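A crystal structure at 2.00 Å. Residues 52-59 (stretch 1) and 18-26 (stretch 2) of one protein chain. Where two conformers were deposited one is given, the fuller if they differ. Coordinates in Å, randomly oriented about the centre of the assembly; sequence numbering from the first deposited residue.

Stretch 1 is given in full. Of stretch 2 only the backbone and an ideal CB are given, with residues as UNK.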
# COMPACT_ATOMS: atom_id res chain seq x y z
N ASP A 52 -8.11 -12.43 -4.47
CA ASP A 52 -7.91 -11.39 -5.48
C ASP A 52 -6.56 -11.56 -6.16
O ASP A 52 -6.44 -11.29 -7.35
CB ASP A 52 -8.02 -9.97 -4.92
CG ASP A 52 -8.42 -8.96 -6.00
OD1 ASP A 52 -9.57 -9.07 -6.49
OD2 ASP A 52 -7.62 -8.05 -6.36
N LEU A 53 -5.56 -12.02 -5.41
CA LEU A 53 -4.23 -12.21 -5.97
C LEU A 53 -4.30 -13.27 -7.04
O LEU A 53 -3.69 -13.14 -8.11
CB LEU A 53 -3.21 -12.56 -4.87
CG LEU A 53 -1.76 -12.78 -5.30
CD1 LEU A 53 -1.14 -11.50 -5.87
CD2 LEU A 53 -0.93 -13.28 -4.13
N HIS A 54 -5.04 -14.33 -6.75
CA HIS A 54 -5.29 -15.39 -7.71
C HIS A 54 -5.99 -14.89 -8.99
O HIS A 54 -5.59 -15.26 -10.12
CB HIS A 54 -6.11 -16.48 -7.05
CG HIS A 54 -6.17 -17.74 -7.85
ND1 HIS A 54 -7.04 -17.91 -8.92
CD2 HIS A 54 -5.47 -18.89 -7.75
CE1 HIS A 54 -6.87 -19.11 -9.43
NE2 HIS A 54 -5.92 -19.73 -8.75
N GLU A 55 -7.03 -14.06 -8.84
CA GLU A 55 -7.76 -13.50 -10.00
C GLU A 55 -6.81 -12.65 -10.88
O GLU A 55 -6.76 -12.79 -12.11
CB GLU A 55 -8.94 -12.64 -9.56
CG GLU A 55 -10.09 -13.42 -8.90
CD GLU A 55 -10.76 -14.37 -9.87
OE1 GLU A 55 -11.18 -13.94 -10.97
OE2 GLU A 55 -10.86 -15.56 -9.53
N PHE A 56 -6.05 -11.81 -10.20
CA PHE A 56 -5.04 -10.97 -10.84
C PHE A 56 -4.03 -11.77 -11.65
O PHE A 56 -3.71 -11.40 -12.78
CB PHE A 56 -4.31 -10.14 -9.80
CG PHE A 56 -3.36 -9.15 -10.41
CD1 PHE A 56 -3.84 -7.93 -10.95
CD2 PHE A 56 -2.00 -9.42 -10.47
CE1 PHE A 56 -2.97 -7.01 -11.55
CE2 PHE A 56 -1.11 -8.50 -11.06
CZ PHE A 56 -1.60 -7.29 -11.60
N LEU A 57 -3.53 -12.87 -11.06
CA LEU A 57 -2.48 -13.67 -11.66
C LEU A 57 -3.01 -14.61 -12.75
O LEU A 57 -2.27 -14.99 -13.67
CB LEU A 57 -1.70 -14.44 -10.59
CG LEU A 57 -0.76 -13.55 -9.74
CD1 LEU A 57 -0.05 -14.36 -8.67
CD2 LEU A 57 0.26 -12.82 -10.62
N ASN A 58 -4.29 -14.95 -12.68
CA ASN A 58 -4.82 -15.97 -13.58
C ASN A 58 -5.79 -15.43 -14.64
O ASN A 58 -6.67 -16.16 -15.09
CB ASN A 58 -5.42 -17.11 -12.75
CG ASN A 58 -4.36 -17.86 -11.97
OD1 ASN A 58 -3.69 -18.74 -12.53
ND2 ASN A 58 -4.17 -17.51 -10.69
N ASP A 59 -5.63 -14.16 -15.04
CA ASP A 59 -6.51 -13.52 -16.03
C ASP A 59 -7.98 -13.64 -15.60
O ASP A 59 -8.86 -14.02 -16.39
CB ASP A 59 -6.29 -14.14 -17.44
CG ASP A 59 -7.14 -13.46 -18.54
OD1 ASP A 59 -7.38 -12.22 -18.50
OD2 ASP A 59 -7.57 -14.17 -19.47
N UNK A 18 7.04 -3.53 -9.41
CA UNK A 18 6.42 -4.14 -10.59
C UNK A 18 5.14 -4.83 -10.22
O UNK A 18 4.99 -5.30 -9.12
CB UNK A 18 7.37 -5.13 -11.26
N UNK A 19 4.24 -4.93 -11.19
CA UNK A 19 3.08 -5.74 -11.03
C UNK A 19 3.53 -7.18 -10.87
O UNK A 19 4.51 -7.62 -11.47
CB UNK A 19 2.12 -5.57 -12.21
N UNK A 20 2.83 -7.92 -10.03
CA UNK A 20 3.10 -9.32 -9.78
C UNK A 20 2.97 -10.17 -11.03
O UNK A 20 2.10 -9.90 -11.87
CB UNK A 20 2.16 -9.85 -8.70
N UNK A 21 3.80 -11.20 -11.13
CA UNK A 21 3.60 -12.27 -12.11
C UNK A 21 3.57 -13.61 -11.40
O UNK A 21 3.90 -13.70 -10.21
CB UNK A 21 4.70 -12.25 -13.18
N UNK A 22 3.14 -14.65 -12.11
CA UNK A 22 2.95 -15.97 -11.50
C UNK A 22 4.17 -16.52 -10.80
O UNK A 22 4.04 -17.32 -9.89
CB UNK A 22 2.51 -16.97 -12.57
N UNK A 23 5.36 -16.12 -11.23
CA UNK A 23 6.56 -16.70 -10.66
C UNK A 23 6.80 -16.24 -9.23
O UNK A 23 7.61 -16.83 -8.52
CB UNK A 23 7.77 -16.35 -11.53
N UNK A 24 6.09 -15.20 -8.80
CA UNK A 24 6.25 -14.65 -7.46
C UNK A 24 5.08 -15.01 -6.57
O UNK A 24 5.03 -14.59 -5.42
CB UNK A 24 6.41 -13.13 -7.52
N UNK A 25 4.14 -15.78 -7.11
CA UNK A 25 2.92 -16.13 -6.39
C UNK A 25 3.19 -16.82 -5.03
O UNK A 25 2.71 -16.37 -3.98
CB UNK A 25 2.06 -17.04 -7.27
N UNK A 26 3.97 -17.91 -5.06
CA UNK A 26 4.25 -18.66 -3.85
C UNK A 26 5.04 -17.84 -2.84
O UNK A 26 4.76 -17.91 -1.64
CB UNK A 26 5.01 -19.94 -4.19

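Position 18 lies in extended backbone, and its ideal CB has nothing of stretch 1 within 5.5 Å. The contact therefore sets almost no requirement, and a polar or charged chain would do as well as any. The residue is Lys18, which makes no contact with stretch 1.

At position 19 the CA-to-CB bond points sideways, and the ideal CB sits 4.1 Å from CZ of Phe56, at the rim of that ring. Any residue with a methylene at CB could pack there, whether its far end is polar or apolar. The residue is Gln19, whose CB lies at the ring edge, 4.1 Å from Phe56 CZ, while its amide extends beyond the ring.

Position 20 points toward stretch 1. Its ideal CB lies 4.0 Å from Leu57 CD2, 4.3 Å from Phe56 CE2 and 4.6 Å from Leu53 CD1, so the helix offers three apolar side chains and no polar partner. Leucine, isoleucine or methionine would suit; a charge would find nothing to pair with here. Met20, present as selenomethionine, fills the place. Its CB packs 4.0 Å from Leu57 CD2, and its chain, with all three chi angles m, brings CE to 4.0 Å from Leu53 CD1. The backbone shares in the contact, for Met20 O lies 3.6 Å from Phe56 CE2 at the ring edge.

Position 21 turns away from stretch 1, and the backbone beyond it bends into a short 3-10 segment. Asparagine, aspartate or serine commonly serve before such a turn, because a short side chain can accept from a nearby backbone NH. The residue is Asn21: its OD1 accepts from the N of position 23 at 3.0 Å.

At position 22 CB points sideways, 5.1 Å from Leu57 CD2, so a short chain would gain little. A long one could run past Leu57 to the end of the helix, where the Asn58 amide offers OD1 as an acceptor. Lysine or arginine suits, and glutamine might. In Lys22 the aliphatic part passes Leu57, with CE 3.7 Å from Leu57 O, and NZ donates to Asn58 OD1 at 2.6 Å. Asn58 ND2 meanwhile donates to His54 O at 2.7 Å, which orients the amide with its oxygen free for the lysine.

Position 23 points away, and small polar residues fit the turn; Ser23 donates from OG to Asn21 OD1 at a very short 2.4 Å. Position 24 is also out of contact. A flexible polar chain could fold back on the turn, and Gln24 does so, its OE1 accepting from Asn21 N at 3.0 Å.

At position 25 the ideal CB is 3.7 Å from Leu57 CD1, with Leu53 and His54 farther along the helix. A flat ring or a broad aliphatic chain would suit. The residue is His25, whose ring receives Leu57 CD1 over one face, 3.5 Å from the ring centroid in a CH-pi contact. Leu53 CD2 also approaches, 3.7 Å from His25 CD2.

Position 26 points away, leaving polar residues free to occupy it; Glu26 does.

Stretch 2 (18-26) KQMNKSQHE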
# COMPACT_ATOMS: atom_id res chain seq x y z
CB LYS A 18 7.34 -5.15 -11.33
CG LYS A 18 8.65 -5.59 -10.69
CD LYS A 18 9.82 -4.63 -11.05
CE LYS A 18 10.70 -5.05 -12.31
NZ LYS A 18 10.45 -4.26 -13.62
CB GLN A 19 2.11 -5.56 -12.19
CG GLN A 19 1.45 -4.19 -12.11
CD GLN A 19 0.65 -3.79 -13.33
OE1 GLN A 19 0.35 -4.60 -14.19
NE2 GLN A 19 0.32 -2.47 -13.41
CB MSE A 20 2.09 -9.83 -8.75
CG MSE A 20 2.29 -9.26 -7.37
SE MSE A 20 3.69 -10.26 -6.49
CE MSE A 20 2.81 -12.02 -6.42
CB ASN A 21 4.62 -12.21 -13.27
CG ASN A 21 6.05 -12.47 -12.82
OD1 ASN A 21 6.33 -13.47 -12.17
ND2 ASN A 21 6.96 -11.58 -13.20
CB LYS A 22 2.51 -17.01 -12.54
CG LYS A 22 1.05 -16.96 -12.92
CD LYS A 22 0.80 -17.87 -14.13
CE LYS A 22 -0.66 -18.28 -14.24
NZ LYS A 22 -1.10 -18.99 -12.99
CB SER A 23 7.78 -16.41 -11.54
OG SER A 23 8.04 -15.03 -11.51
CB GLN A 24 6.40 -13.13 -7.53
CG GLN A 24 7.70 -12.67 -8.16
CD GLN A 24 7.52 -11.51 -9.12
OE1 GLN A 24 6.43 -11.26 -9.66
NE2 GLN A 24 8.61 -10.76 -9.34
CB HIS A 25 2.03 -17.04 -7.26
CG HIS A 25 0.59 -17.06 -6.83
ND1 HIS A 25 -0.38 -17.73 -7.53
CD2 HIS A 25 -0.03 -16.50 -5.76
CE1 HIS A 25 -1.55 -17.57 -6.93
NE2 HIS A 25 -1.36 -16.83 -5.85
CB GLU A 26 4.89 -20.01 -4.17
CG GLU A 26 3.97 -20.85 -5.07
CD GLU A 26 4.28 -22.31 -5.10
OE1 GLU A 26 5.47 -22.70 -4.88
OE2 GLU A 26 3.33 -23.07 -5.37
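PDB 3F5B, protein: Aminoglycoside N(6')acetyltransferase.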